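Local coordinates for protein putative O-acetylhomoserine (Thiol)-lyase (Campylobacter jejuni, PDB 4OC9) that probably catalyses the pyridoxal-phosphate-dependent transfer of an aminocarboxypropyl group from O-acetylhomoserine to a sulfur nucleophile, at residues C88-A91 with L92-L95; I264-L267 with R268-A272; T320-N324 with A325-L329. All blocks are in the same frame, centred on the assembly; numbering follows the deposited sequence.

Contact 1. Residues C88-A91 with L92-L95; sequences CFYA and LINL
Phe89 and Ile93 meet one turn apart near the C-terminal end of helix 84-93, and this is the tight part of the contact. The isoleucine grips the ring with both branches: CD1 lies over one face, 3.8 Å from the centroid of the Phe89 ring in a CH-pi contact offset toward the rim, while Ile93 CG2 presses on Phe89 CE1 at 3.4 Å. Ile93 chi1 of 63° sets CG1 between its own backbone N and carbonyl carbon, which brings CD1 back over the ring. Beneath them, the bond from Ile93 N to Phe89 O (3.0 Å) is nearly straight at 177°, and Leu92 N reaches Cys88 O at 3.1 Å. Packing is looser beside Tyr90, whose CD1 stays 4.2 Å from Ile93 CD1. The bond from Asn94 N to Tyr90 O is weak, bent to 130° at the hydrogen. None of this side faces solvent. Leu115 of helix 110-119 touches Phe89, and Phe123 of the second subunit packs on Ile93. The pair is thus apolar and buried, joining this helix of the cofactor-binding domain to the subunit interface by dispersion and hydrophobic contact rather than by charge.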
loop_
_atom_site.group_PDB
_atom_site.type_symbol
_atom_site.label_atom_id
_atom_site.label_comp_id
_atom_site.label_asym_id
_atom_site.label_seq_id
_atom_site.Cartn_x
_atom_site.Cartn_y
_atom_site.Cartn_z
ATOM N N CYS D 88 -20.000 -9.841 11.571
ATOM C CA CYS D 88 -21.209 -10.603 11.955
ATOM C C CYS D 88 -20.890 -11.462 13.200
ATOM O O CYS D 88 -21.613 -11.430 14.182
ATOM C CB CYS D 88 -21.732 -11.452 10.805
ATOM S SG CYS D 88 -22.357 -10.532 9.377
ATOM N N PHE D 89 -19.748 -12.152 13.165
ATOM C CA PHE D 89 -19.279 -12.994 14.273
ATOM C C PHE D 89 -19.136 -12.175 15.571
ATOM O O PHE D 89 -19.715 -12.520 16.599
ATOM C CB PHE D 89 -18.028 -13.738 13.838
ATOM C CG PHE D 89 -17.300 -14.391 14.944
ATOM C CD1 PHE D 89 -17.912 -15.327 15.734
ATOM C CD2 PHE D 89 -15.932 -14.159 15.105
ATOM C CE1 PHE D 89 -17.206 -15.964 16.749
ATOM C CE2 PHE D 89 -15.212 -14.791 16.084
ATOM C CZ PHE D 89 -15.852 -15.706 16.922
ATOM N N TYR D 90 -18.361 -11.102 15.510
ATOM C CA TYR D 90 -18.151 -10.205 16.650
ATOM C C TYR D 90 -19.442 -9.622 17.211
ATOM O O TYR D 90 -19.576 -9.496 18.419
ATOM C CB TYR D 90 -17.167 -9.098 16.244
ATOM C CG TYR D 90 -15.708 -9.480 16.372
ATOM C CD1 TYR D 90 -15.281 -10.781 16.123
ATOM C CD2 TYR D 90 -14.737 -8.506 16.555
ATOM C CE1 TYR D 90 -13.954 -11.129 16.228
ATOM C CE2 TYR D 90 -13.398 -8.839 16.629
ATOM C CZ TYR D 90 -13.013 -10.150 16.456
ATOM O OH TYR D 90 -11.684 -10.497 16.518
ATOM N N ALA D 91 -20.392 -9.293 16.348
ATOM C CA ALA D 91 -21.666 -8.722 16.809
ATOM C C ALA D 91 -22.489 -9.751 17.609
ATOM O O ALA D 91 -23.032 -9.437 18.671
ATOM C CB ALA D 91 -22.469 -8.185 15.664
ATOM N N LEU D 92 -22.523 -10.977 17.119
ATOM C CA LEU D 92 -23.238 -12.044 17.789
ATOM C C LEU D 92 -22.593 -12.462 19.132
ATOM O O LEU D 92 -23.259 -12.506 20.184
ATOM C CB LEU D 92 -23.372 -13.239 16.841
ATOM C CG LEU D 92 -24.246 -12.937 15.605
ATOM C CD1 LEU D 92 -24.146 -14.021 14.538
ATOM C CD2 LEU D 92 -25.699 -12.709 16.002
ATOM N N ILE D 93 -21.293 -12.755 19.111
ATOM C CA ILE D 93 -20.601 -13.170 20.348
ATOM C C ILE D 93 -20.523 -12.058 21.366
ATOM O O ILE D 93 -20.320 -12.344 22.532
ATOM C CB ILE D 93 -19.194 -13.751 20.119
ATOM C CG1 ILE D 93 -18.270 -12.680 19.515
ATOM C CG2 ILE D 93 -19.288 -15.010 19.261
ATOM C CD1 ILE D 93 -16.867 -13.158 19.212
ATOM N N ASN D 94 -20.702 -10.806 20.958
ATOM C CA ASN D 94 -20.621 -9.736 21.933
ATOM C C ASN D 94 -21.918 -9.718 22.726
ATOM O O ASN D 94 -22.029 -9.035 23.745
ATOM C CB ASN D 94 -20.467 -8.376 21.262
ATOM C CG ASN D 94 -19.956 -7.316 22.218
ATOM O OD1 ASN D 94 -19.172 -7.616 23.127
ATOM N ND2 ASN D 94 -20.285 -6.074 21.955
ATOM N N LEU D 95 -22.910 -10.447 22.214
ATOM C CA LEU D 95 -24.239 -10.548 22.811
ATOM C C LEU D 95 -24.594 -11.926 23.367
ATOM O O LEU D 95 -25.252 -12.009 24.400
ATOM C CB LEU D 95 -25.286 -10.187 21.761
ATOM C CG LEU D 95 -25.219 -8.764 21.206
ATOM C CD1 LEU D 95 -26.170 -8.587 20.039
ATOM C CD2 LEU D 95 -25.485 -7.749 22.307
#

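Contact 2. Residues I264-L267 with R268-A272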
loop_
_atom_site.group_PDB
_atom_site.type_symbol
_atom_site.label_atom_id
_atom_site.label_comp_id
_atom_site.label_asym_id
_atom_site.label_seq_id
_atom_site.Cartn_x
_atom_site.Cartn_y
_atom_site.Cartn_z
ATOM N N ILE D 264 -11.843 -4.072 23.686
ATOM C CA ILE D 264 -11.061 -4.642 24.795
ATOM C C ILE D 264 -11.133 -6.165 24.935
ATOM O O ILE D 264 -10.291 -6.765 25.610
ATOM C CB ILE D 264 -11.399 -3.980 26.140
ATOM C CG1 ILE D 264 -12.797 -4.371 26.632
ATOM C CG2 ILE D 264 -11.197 -2.482 26.021
ATOM C CD1 ILE D 264 -13.129 -3.817 28.005
ATOM N N THR D 265 -12.126 -6.778 24.300
ATOM C CA THR D 265 -12.240 -8.212 24.392
ATOM C C THR D 265 -12.110 -8.961 23.059
ATOM O O THR D 265 -11.135 -9.684 22.868
ATOM C CB THR D 265 -13.559 -8.627 25.071
ATOM O OG1 THR D 265 -13.664 -8.003 26.354
ATOM C CG2 THR D 265 -13.621 -10.130 25.227
ATOM N N TRP D 266 -13.015 -8.717 22.109
ATOM C CA TRP D 266 -12.967 -9.441 20.840
ATOM C C TRP D 266 -11.788 -9.087 19.914
ATOM O O TRP D 266 -11.179 -9.985 19.324
ATOM C CB TRP D 266 -14.297 -9.367 20.160
ATOM C CG TRP D 266 -15.424 -9.740 21.119
ATOM C CD1 TRP D 266 -16.433 -8.930 21.541
ATOM C CD2 TRP D 266 -15.556 -10.950 21.867
ATOM N NE1 TRP D 266 -17.233 -9.588 22.411
ATOM C CE2 TRP D 266 -16.713 -10.828 22.645
ATOM C CE3 TRP D 266 -14.836 -12.151 21.914
ATOM C CZ2 TRP D 266 -17.177 -11.863 23.496
ATOM C CZ3 TRP D 266 -15.297 -13.179 22.747
ATOM C CH2 TRP D 266 -16.463 -13.026 23.520
ATOM N N LEU D 267 -11.486 -7.811 19.744
ATOM C CA LEU D 267 -10.337 -7.456 18.923
ATOM C C LEU D 267 -9.066 -7.827 19.678
ATOM O O LEU D 267 -8.189 -8.465 19.127
ATOM C CB LEU D 267 -10.279 -5.966 18.544
ATOM C CG LEU D 267 -11.147 -5.514 17.391
ATOM C CD1 LEU D 267 -11.201 -4.002 17.258
ATOM C CD2 LEU D 267 -10.606 -6.154 16.114
ATOM N N ARG D 268 -9.004 -7.454 20.944
ATOM C CA ARG D 268 -7.822 -7.738 21.718
ATOM C C ARG D 268 -7.452 -9.187 21.824
ATOM O O ARG D 268 -6.291 -9.537 21.689
ATOM C CB ARG D 268 -7.949 -7.161 23.117
ATOM C CG ARG D 268 -6.668 -7.289 23.913
ATOM C CD ARG D 268 -6.735 -6.523 25.222
ATOM N NE ARG D 268 -5.403 -6.419 25.852
ATOM C CZ ARG D 268 -5.129 -5.757 26.981
ATOM N NH1 ARG D 268 -6.080 -5.121 27.659
ATOM N NH2 ARG D 268 -3.887 -5.729 27.438
ATOM N N ASP D 269 -8.435 -10.046 22.038
ATOM C CA ASP D 269 -8.144 -11.479 22.198
ATOM C C ASP D 269 -8.325 -12.364 20.953
ATOM O O ASP D 269 -7.660 -13.372 20.835
ATOM C CB ASP D 269 -8.984 -12.034 23.370
ATOM C CG ASP D 269 -8.757 -11.271 24.703
ATOM O OD1 ASP D 269 -7.818 -10.454 24.809
ATOM O OD2 ASP D 269 -9.547 -11.499 25.655
ATOM N N LEU D 270 -9.284 -12.046 20.091
ATOM C CA LEU D 270 -9.526 -12.858 18.871
ATOM C C LEU D 270 -8.766 -12.302 17.671
ATOM O O LEU D 270 -8.450 -13.039 16.728
ATOM C CB LEU D 270 -11.006 -13.066 18.590
ATOM C CG LEU D 270 -11.833 -14.093 19.404
ATOM C CD1 LEU D 270 -11.455 -14.064 20.858
ATOM C CD2 LEU D 270 -13.370 -14.069 19.274
ATOM N N GLY D 271 -8.494 -10.999 17.706
ATOM C CA GLY D 271 -7.697 -10.347 16.679
ATOM C C GLY D 271 -8.010 -10.267 15.214
ATOM O O GLY D 271 -7.095 -10.405 14.395
ATOM N N ALA D 272 -9.270 -10.053 14.883
ATOM C CA ALA D 272 -9.702 -9.933 13.494
ATOM C C ALA D 272 -9.608 -8.447 13.136
ATOM O O ALA D 272 -10.569 -7.785 12.783
ATOM C CB ALA D 272 -11.102 -10.444 13.317
HETATM O O HOH W 1 -8.601 -8.441 27.054
HETATM O O HOH W 2 -11.047 -9.799 27.827
#
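Trp266 and Leu270 run side by side on the last turn of helix 257-270, just before Gly271, whose positive phi (60°) takes the chain out of the helix. Leu270 CD2 approaches the indole obliquely, 3.6 Å from Trp266 CE3. The backbone beneath is uneven: Leu270 N binds Trp266 O at 2.9 Å from above the carbonyl plane, and Gly271 N divides weakly between Trp266 O and Leu267 O. On the polar flank Asp269 N donates to Thr265 O at 2.8 Å. With CG beside its own backbone N (chi1 -56°), the carboxylate comes back over Thr265 O, and Asp269 CG is 3.4 Å from that oxygen. A water hydrogen-bonds OD1 and also Ile264 O, and a second water donates to OD2. Further out, Thr119 of the second subunit hydrogen-bonds Asp269 OD2, and Thr114 of that subunit packs on the same side chain, so this flank belongs to the subunit interface. Arg268 extends back along the helix, its NH1 bonded to Tyr245 OH, which also bonds Ile264 O. The aliphatic part of that arginine runs past the same carbonyl, with Arg268 CB 3.4 Å from Ile264 O.

Contact 3. Residues T320-N324 with A325-L329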
loop_
_atom_site.group_PDB
_atom_site.type_symbol
_atom_site.label_atom_id
_atom_site.label_comp_id
_atom_site.label_asym_id
_atom_site.label_seq_id
_atom_site.Cartn_x
_atom_site.Cartn_y
_atom_site.Cartn_z
ATOM N N THR D 320 -37.709 -2.662 -7.597
ATOM C CA THR D 320 -38.320 -1.588 -8.333
ATOM C C THR D 320 -39.438 -2.118 -9.240
ATOM O O THR D 320 -40.265 -1.334 -9.721
ATOM C CB THR D 320 -37.315 -0.829 -9.205
ATOM O OG1 THR D 320 -36.806 -1.697 -10.224
ATOM C CG2 THR D 320 -36.215 -0.271 -8.387
ATOM N N LEU D 321 -39.457 -3.427 -9.510
ATOM C CA LEU D 321 -40.494 -4.005 -10.354
ATOM C C LEU D 321 -41.816 -4.021 -9.561
ATOM O O LEU D 321 -41.905 -4.651 -8.512
ATOM C CB LEU D 321 -40.100 -5.405 -10.813
ATOM C CG LEU D 321 -38.893 -5.510 -11.740
ATOM C CD1 LEU D 321 -38.502 -6.960 -12.009
ATOM C CD2 LEU D 321 -39.156 -4.793 -13.034
ATOM N N ALA D 322 -42.827 -3.313 -10.070
ATOM C CA ALA D 322 -44.140 -3.189 -9.435
ATOM C C ALA D 322 -44.824 -4.491 -9.029
ATOM O O ALA D 322 -45.619 -4.509 -8.089
ATOM C CB ALA D 322 -45.063 -2.378 -10.344
ATOM N N SER D 323 -44.539 -5.570 -9.745
ATOM C CA SER D 323 -45.121 -6.876 -9.443
ATOM C C SER D 323 -44.337 -7.613 -8.382
ATOM O O SER D 323 -44.755 -8.682 -7.886
ATOM C CB SER D 323 -45.130 -7.752 -10.695
ATOM O OG SER D 323 -45.893 -7.172 -11.719
ATOM N N ASN D 324 -43.190 -7.091 -8.014
ATOM C CA ASN D 324 -42.375 -7.787 -7.021
ATOM C C ASN D 324 -43.049 -7.770 -5.633
ATOM O O ASN D 324 -43.632 -6.781 -5.236
ATOM C CB ASN D 324 -40.981 -7.187 -6.938
ATOM C CG ASN D 324 -40.001 -8.166 -6.313
ATOM O OD1 ASN D 324 -39.737 -9.258 -6.856
ATOM N ND2 ASN D 324 -39.394 -7.763 -5.272
ATOM N N ALA D 325 -42.868 -8.841 -4.874
ATOM C CA ALA D 325 -43.468 -8.995 -3.544
ATOM C C ALA D 325 -42.941 -8.017 -2.481
ATOM O O ALA D 325 -43.593 -7.802 -1.476
ATOM C CB ALA D 325 -43.257 -10.423 -3.054
ATOM N N TYR D 326 -41.761 -7.465 -2.701
ATOM C CA TYR D 326 -41.204 -6.543 -1.763
ATOM C C TYR D 326 -41.306 -5.106 -2.228
ATOM O O TYR D 326 -40.765 -4.224 -1.586
ATOM C CB TYR D 326 -39.746 -6.941 -1.476
ATOM C CG TYR D 326 -39.684 -8.326 -0.893
ATOM C CD1 TYR D 326 -40.002 -8.543 0.436
ATOM C CD2 TYR D 326 -39.322 -9.427 -1.665
ATOM C CE1 TYR D 326 -39.991 -9.822 0.972
ATOM C CE2 TYR D 326 -39.304 -10.718 -1.126
ATOM C CZ TYR D 326 -39.636 -10.902 0.188
ATOM O OH TYR D 326 -39.587 -12.150 0.733
ATOM N N HIS D 327 -42.035 -4.867 -3.309
ATOM C CA HIS D 327 -42.179 -3.514 -3.873
ATOM C C HIS D 327 -42.748 -2.479 -2.891
ATOM O O HIS D 327 -42.238 -1.364 -2.817
ATOM C CB HIS D 327 -42.950 -3.554 -5.206
ATOM C CG HIS D 327 -43.016 -2.232 -5.910
ATOM N ND1 HIS D 327 -42.001 -1.763 -6.713
ATOM C CD2 HIS D 327 -44.008 -1.309 -5.982
ATOM C CE1 HIS D 327 -42.357 -0.602 -7.241
ATOM N NE2 HIS D 327 -43.566 -0.299 -6.801
ATOM N N ASN D 328 -43.803 -2.834 -2.167
ATOM C CA ASN D 328 -44.391 -1.920 -1.163
ATOM C C ASN D 328 -43.422 -1.617 -0.015
ATOM O O ASN D 328 -43.328 -0.485 0.443
ATOM C CB ASN D 328 -45.704 -2.458 -0.610
ATOM C CG ASN D 328 -46.828 -2.364 -1.610
ATOM O OD1 ASN D 328 -46.795 -1.546 -2.533
ATOM N ND2 ASN D 328 -47.857 -3.176 -1.413
ATOM N N LEU D 329 -42.713 -2.640 0.449
ATOM C CA LEU D 329 -41.713 -2.454 1.506
ATOM C C LEU D 329 -40.589 -1.550 0.947
ATOM O O LEU D 329 -40.016 -0.741 1.679
ATOM C CB LEU D 329 -41.165 -3.793 1.989
ATOM C CG LEU D 329 -42.197 -4.594 2.782
ATOM C CD1 LEU D 329 -41.813 -6.035 3.025
ATOM C CD2 LEU D 329 -42.430 -3.873 4.103
HETATM O O HOH W 3 -45.613 -5.130 -3.257
#
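His327 folds back over Ala322 in a local, largely surface contact, where the loop after strand 315-317 enters helix 327-333. The imidazole lies flat on the loop backbone: Ala322 CA sits 3.7 Å from the centroid of the His327 ring and only 6° from its normal, a CH-pi contact centred on the face. His327 CG is anti to the backbone N (chi1 -174°), which throws the ring back from the first helical turn toward the preceding loop. There its CE1 comes within 3.3 Å of Thr320 O, obliquely to the ring. The stronger polar grip comes from the residue just before Thr320, where His327 ND1 is hydrogen-bonded to Pro319 O; because a carbonyl can only accept, ND1 probably carries a proton. Two type I beta turns in succession shape this approach, one from Leu321 to Asn324 and the next from Asn324 to His327, with Tyr326 at the N-cap position of the helix. Asn324 N closes the first by bonding Leu321 O at 2.8 Å. The second is closed by His327 N, 3.2 Å from Asn324 O, a fairly straight bond at the hydrogen although the donor stands well above the carbonyl plane. A water also donates to Asn324 O and accepts from Asn328 N at 3.1 Å, tying the turn to an early helical N-H. The Asn324 amide is presented to the edge of the tyrosine ring, with ND2 near the ring plane and 4.0 Å from Tyr326 CD2. Tyr326 OH is hydrogen-bonded to Asp133 and Lys107, which lie in loops of the domain built on the seven-stranded sheet. On the other side, Leu321 packs on Val316 of strand 315-317 and on Asn305 of helix 276-309.

Contacts 1 and 2 are neighbours, with centres 12 Å apart, and their two helices are joined directly: Asn94 OD1 lies 2.9 Å from Trp266 NE1 and Tyr90 OH lies 2.9 Å from Trp266 O, both probable hydrogen bonds, and Ala272 N also bonds that hydroxyl. Both contacts touch the second subunit. Contact 3 stands apart, its centre 32 Å from that of contact 1 and 41 Å from that of contact 2, on the opposite side of the chain's centre and touching no other chain of the assembly. The lysine that carries the pyridoxal phosphate in the crystal, most probably Lys206, belongs to none of the three; contact 1 approaches the core sheet through Cys88, which touches Asp181 of strand 177-181.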